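Local atomic coordinates of 3-phosphoshikimate 1-carboxyvinyltransferase (Streptomyces sviceus, PDB entry 7M0O), a protein that probably catalyses transfer of the enolpyruvyl group of phosphoenolpyruvate to the 5-hydroxyl of shikimate-3-phosphate, the sixth of seven steps to chorismate. Residues A14-A19 against L85-A90; R114-L119 against L161-L166. All blocks are in the same frame, centred on the assembly; numbering follows the deposited sequence.

Contact 1. Residues A14-A19 against L85-A90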
loop_
_atom_site.group_PDB
_atom_site.type_symbol
_atom_site.label_atom_id
_atom_site.label_comp_id
_atom_site.label_asym_id
_atom_site.label_seq_id
_atom_site.Cartn_x
_atom_site.Cartn_y
_atom_site.Cartn_z
ATOM N N ALA A 14 2.732 -10.173 -2.467
ATOM C CA ALA A 14 2.531 -11.128 -3.559
ATOM C C ALA A 14 3.839 -11.774 -4.001
ATOM O O ALA A 14 3.844 -12.941 -4.418
ATOM C CB ALA A 14 1.869 -10.439 -4.752
ATOM N N LEU A 15 4.943 -11.015 -3.968
ATOM C CA LEU A 15 6.248 -11.573 -4.339
ATOM C C LEU A 15 6.678 -12.660 -3.361
ATOM O O LEU A 15 7.227 -13.694 -3.768
ATOM C CB LEU A 15 7.307 -10.468 -4.387
ATOM C CG LEU A 15 7.272 -9.554 -5.601
ATOM C CD1 LEU A 15 8.211 -8.372 -5.416
ATOM C CD2 LEU A 15 7.661 -10.335 -6.815
ATOM N N PHE A 16 6.458 -12.429 -2.065
ATOM C CA PHE A 16 6.731 -13.456 -1.063
ATOM C C PHE A 16 5.915 -14.709 -1.337
ATOM O O PHE A 16 6.446 -15.825 -1.339
ATOM C CB PHE A 16 6.427 -12.901 0.333
ATOM C CG PHE A 16 6.790 -13.836 1.469
ATOM C CD1 PHE A 16 6.073 -15.018 1.680
ATOM C CD2 PHE A 16 7.818 -13.520 2.351
ATOM C CE1 PHE A 16 6.390 -15.886 2.732
ATOM C CE2 PHE A 16 8.141 -14.386 3.416
ATOM C CZ PHE A 16 7.421 -15.561 3.600
ATOM N N LEU A 17 4.604 -14.543 -1.516
ATOM C CA LEU A 17 3.727 -15.691 -1.733
ATOM C C LEU A 17 4.102 -16.448 -3.007
ATOM O O LEU A 17 4.098 -17.692 -3.021
ATOM C CB LEU A 17 2.278 -15.212 -1.768
ATOM C CG LEU A 17 1.814 -14.669 -0.411
ATOM C CD1 LEU A 17 0.584 -13.780 -0.523
ATOM C CD2 LEU A 17 1.509 -15.848 0.508
ATOM N N ALA A 18 4.439 -15.717 -4.084
ATOM C CA ALA A 18 4.842 -16.363 -5.333
ATOM C C ALA A 18 6.113 -17.179 -5.145
ATOM O O ALA A 18 6.262 -18.252 -5.735
ATOM C CB ALA A 18 5.049 -15.326 -6.442
ATOM N N ALA A 19 7.055 -16.666 -4.351
ATOM C CA ALA A 19 8.282 -17.401 -4.073
ATOM C C ALA A 19 8.028 -18.658 -3.252
ATOM O O ALA A 19 8.711 -19.672 -3.445
ATOM C CB ALA A 19 9.262 -16.493 -3.336
ATOM N N LEU A 85 13.097 -11.074 2.337
ATOM C CA LEU A 85 14.065 -12.074 1.885
ATOM C C LEU A 85 14.720 -12.829 3.041
ATOM O O LEU A 85 14.842 -14.059 2.944
ATOM C CB LEU A 85 15.114 -11.429 0.969
ATOM C CG LEU A 85 14.667 -11.187 -0.471
ATOM C CD1 LEU A 85 15.865 -10.905 -1.358
ATOM C CD2 LEU A 85 13.872 -12.369 -1.030
ATOM N N PRO A 86 15.173 -12.192 4.126
ATOM C CA PRO A 86 15.685 -12.990 5.257
ATOM C C PRO A 86 14.652 -13.922 5.841
ATOM O O PRO A 86 15.000 -15.014 6.313
ATOM C CB PRO A 86 16.113 -11.926 6.270
ATOM C CG PRO A 86 16.440 -10.715 5.411
ATOM C CD PRO A 86 15.399 -10.746 4.330
ATOM N N THR A 87 13.386 -13.510 5.828
ATOM C CA THR A 87 12.314 -14.366 6.335
ATOM C C THR A 87 12.146 -15.615 5.475
ATOM O O THR A 87 12.072 -16.739 5.990
ATOM C CB THR A 87 11.004 -13.580 6.387
ATOM O OG1 THR A 87 11.139 -12.447 7.243
ATOM C CG2 THR A 87 9.845 -14.478 6.878
ATOM N N LEU A 88 12.029 -15.433 4.157
ATOM C CA LEU A 88 11.985 -16.569 3.236
ATOM C C LEU A 88 13.181 -17.491 3.413
ATOM O O LEU A 88 13.045 -18.721 3.431
ATOM C CB LEU A 88 11.961 -16.064 1.795
ATOM C CG LEU A 88 10.610 -15.672 1.228
ATOM C CD1 LEU A 88 10.843 -14.845 -0.045
ATOM C CD2 LEU A 88 9.790 -16.932 0.929
ATOM N N ALA A 89 14.375 -16.912 3.494
ATOM C CA ALA A 89 15.568 -17.737 3.632
ATOM C C ALA A 89 15.559 -18.497 4.949
ATOM O O ALA A 89 15.976 -19.662 4.997
ATOM C CB ALA A 89 16.819 -16.868 3.516
ATOM N N ALA A 90 15.093 -17.860 6.029
ATOM C CA ALA A 90 15.083 -18.518 7.338
ATOM C C ALA A 90 14.246 -19.787 7.329
ATOM O O ALA A 90 14.526 -20.724 8.094
ATOM C CB ALA A 90 14.548 -17.570 8.410
#

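Contact 2. Residues R114-L119 against L161-L166. With K (potassium ion), chain C.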
loop_
_atom_site.group_PDB
_atom_site.type_symbol
_atom_site.label_atom_id
_atom_site.label_comp_id
_atom_site.label_asym_id
_atom_site.label_seq_id
_atom_site.Cartn_x
_atom_site.Cartn_y
_atom_site.Cartn_z
ATOM N N ARG A 114 14.155 -10.559 16.296
ATOM C CA ARG A 114 13.955 -11.135 17.623
ATOM C C ARG A 114 12.949 -12.275 17.574
ATOM O O ARG A 114 13.140 -13.309 18.226
ATOM C CB ARG A 114 13.507 -10.046 18.600
ATOM C CG ARG A 114 13.076 -10.543 19.972
ATOM C CD ARG A 114 11.715 -9.966 20.318
ATOM N NE ARG A 114 10.773 -10.237 19.237
ATOM C CZ ARG A 114 9.841 -9.394 18.808
ATOM N NH1 ARG A 114 9.688 -8.204 19.364
ATOM N NH2 ARG A 114 9.056 -9.764 17.823
ATOM N N ALA A 115 11.876 -12.107 16.796
ATOM C CA ALA A 115 10.872 -13.155 16.660
ATOM C C ALA A 115 11.439 -14.382 15.954
ATOM O O ALA A 115 11.132 -15.511 16.345
ATOM C CB ALA A 115 9.652 -12.604 15.913
ATOM N N LEU A 116 12.278 -14.187 14.923
ATOM C CA LEU A 116 12.860 -15.332 14.218
ATOM C C LEU A 116 13.784 -16.123 15.139
ATOM O O LEU A 116 13.821 -17.361 15.081
ATOM C CB LEU A 116 13.629 -14.870 12.983
ATOM C CG LEU A 116 12.759 -14.384 11.815
ATOM C CD1 LEU A 116 13.629 -13.744 10.691
ATOM C CD2 LEU A 116 11.917 -15.515 11.239
ATOM N N ARG A 117 14.565 -15.419 15.959
ATOM C CA ARG A 117 15.448 -16.092 16.908
ATOM C C ARG A 117 14.673 -16.735 18.057
ATOM O O ARG A 117 15.036 -17.829 18.518
ATOM C CB ARG A 117 16.499 -15.107 17.402
ATOM C CG ARG A 117 17.531 -14.776 16.298
ATOM C CD ARG A 117 18.514 -13.726 16.780
ATOM N NE ARG A 117 17.895 -12.405 16.885
ATOM C CZ ARG A 117 18.517 -11.327 17.353
ATOM N NH1 ARG A 117 19.785 -11.418 17.742
ATOM N NH2 ARG A 117 17.886 -10.150 17.410
ATOM N N ASP A 118 13.592 -16.097 18.520
ATOM C CA ASP A 118 12.692 -16.767 19.460
ATOM C C ASP A 118 12.216 -18.102 18.890
ATOM O O ASP A 118 12.077 -19.086 19.624
ATOM C CB ASP A 118 11.476 -15.894 19.789
ATOM C CG ASP A 118 11.791 -14.763 20.761
ATOM O OD1 ASP A 118 12.912 -14.733 21.320
ATOM O OD2 ASP A 118 10.915 -13.881 20.955
ATOM N N LEU A 119 11.961 -18.143 17.578
ATOM C CA LEU A 119 11.511 -19.322 16.838
ATOM C C LEU A 119 12.640 -20.289 16.460
ATOM O O LEU A 119 12.391 -21.259 15.726
ATOM C CB LEU A 119 10.783 -18.894 15.565
ATOM C CG LEU A 119 9.388 -18.318 15.814
ATOM C CD1 LEU A 119 8.840 -17.658 14.557
ATOM C CD2 LEU A 119 8.475 -19.443 16.292
ATOM N N LEU A 161 3.197 -13.600 9.694
ATOM C CA LEU A 161 2.019 -14.268 9.135
ATOM C C LEU A 161 2.375 -15.019 7.857
ATOM O O LEU A 161 2.012 -16.190 7.681
ATOM C CB LEU A 161 0.905 -13.249 8.862
ATOM C CG LEU A 161 0.218 -12.643 10.088
ATOM C CD1 LEU A 161 -0.473 -11.329 9.693
ATOM C CD2 LEU A 161 -0.789 -13.636 10.659
ATOM N N LEU A 162 3.115 -14.366 6.958
ATOM C CA LEU A 162 3.471 -15.000 5.695
ATOM C C LEU A 162 4.375 -16.205 5.914
ATOM O O LEU A 162 4.286 -17.191 5.174
ATOM C CB LEU A 162 4.127 -13.972 4.771
ATOM C CG LEU A 162 3.162 -12.904 4.224
ATOM C CD1 LEU A 162 3.929 -11.795 3.521
ATOM C CD2 LEU A 162 2.150 -13.509 3.302
ATOM N N LEU A 163 5.221 -16.154 6.947
ATOM C CA LEU A 163 6.109 -17.279 7.265
ATOM C C LEU A 163 5.348 -18.513 7.747
ATOM O O LEU A 163 5.784 -19.649 7.487
ATOM C CB LEU A 163 7.126 -16.828 8.324
ATOM C CG LEU A 163 8.023 -17.884 8.988
ATOM C CD1 LEU A 163 9.045 -18.398 8.020
ATOM C CD2 LEU A 163 8.715 -17.318 10.221
ATOM N N GLY A 164 4.229 -18.314 8.448
ATOM C CA GLY A 164 3.546 -19.382 9.146
ATOM C C GLY A 164 3.390 -20.700 8.407
ATOM O O GLY A 164 3.736 -21.761 8.943
ATOM N N PRO A 165 2.832 -20.688 7.191
ATOM C CA PRO A 165 2.609 -21.961 6.478
ATOM C C PRO A 165 3.887 -22.638 6.014
ATOM O O PRO A 165 3.831 -23.809 5.617
ATOM C CB PRO A 165 1.723 -21.552 5.286
ATOM C CG PRO A 165 1.121 -20.191 5.699
ATOM C CD PRO A 165 2.233 -19.543 6.478
ATOM N N LEU A 166 5.031 -21.946 6.028
ATOM C CA LEU A 166 6.310 -22.585 5.729
ATOM C C LEU A 166 6.905 -23.302 6.931
ATOM O O LEU A 166 7.856 -24.062 6.757
ATOM C CB LEU A 166 7.321 -21.556 5.213
ATOM C CG LEU A 166 6.733 -20.624 4.160
ATOM C CD1 LEU A 166 7.790 -19.620 3.672
ATOM C CD2 LEU A 166 6.184 -21.417 2.987
HETATM K K K C . 14.513 -19.827 20.674
#

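Contact 1. Residues A14-A19 against L85-A90
Phe16 is the first residue of 14-19 to meet the other helix, and together with Leu88 it carries most of the contact. With CG anti to the backbone N (chi1 -175°), the ring reaches across to Leu88, which lies over one face. CD2 of Leu88 stands 3.8 Å from the ring centroid of Phe16, only 11° off the normal, a CH-pi contact, while Leu88 CG sits 3.5 Å from Phe16 CE2. At the ring edge, near its plane, Thr87 CG2 approaches the same Phe16 CE2 at 3.9 Å. One turn further on, the short methyl of Ala19 lies with CB 4.0 Å from Leu88 CD1, a branch that also comes within 4.1 Å of Phe16 CD2. Thr87 turns its methyl to the ring and bonds OG1 back to the carbonyl of Arg83, so the hydroxyl is satisfied within its own helix. The axes of these two segments approach to 11.0 Å at 20°; helices 8-20 and 79-90 pack in the buried helical core of a domain whose sheets face outward, as in EPSP synthases. With only carbon meeting carbon, cohesion here comes from dispersion and exclusion of water.

Contact 2. Residues R114-L119 against L161-L166
The flat groups stay apart from the junction where Leu116 and Leu119 meet Leu163: both guanidinium groups belong to 114-119, and neither reaches the other segment. At the edge of the Arg117 group, in its plane, lies the backbone N of Arg114. Arg117 is fixed by NE, bonded to Ser113 O, and by NH1, salt-bridged to Glu129. Such charged side chains suit the partly exposed side of helix 110-118, whereas leucines fill its buried side. There Leu116 CD2 meets Leu163 CD2 at 3.8 Å, methyl to methyl, the two side chains crossing obliquely. In Leu163, CG is anti to the backbone N (chi1 170°), and chi2 of 71° then sets CD2 as the touching methyl. Leu119, the first residue to leave the helical conformation, adds CD1 at a looser 4.4 Å from the same Leu163 CD2. A potassium ion is bound in this crystal by the carbonyls Arg117 O at 3.0 Å and Asp118 O at 2.8 Å. Carbonyl oxygens near a helix C-terminus commonly lack i+4 amide partners and so are suited to a cation. The contact itself is a small all-carbon junction, burying 82 Å², in which dispersion and water exclusion join the C-terminal ends of helices 110-118 and 155-163.

Contacts 1 and 2 lie about 12 Å apart, centre to centre, and abut directly. Helix 155-163 joins them: Leu17 CD2 touches Leu162 CD2 at 3.7 Å, and Thr87 CG2 packs 3.9 Å from Leu163 CB, so Leu163 borders contact 1 while serving contact 2. Packing is thus continuous between these helices through Leu162 and Leu163. Phe16 follows the predicted shikimate-3-phosphate ligand Arg13 by three residues on helix 8-20, so their closeness is largely one of sequence; more telling is Thr87, whose side chain is about 9 Å from that of Gln155, a predicted substrate-binding residue. Contact 2 is more remote, with Leu116 about 12 Å from Gln155 between side chains, and the potassium ion lies at its outer end.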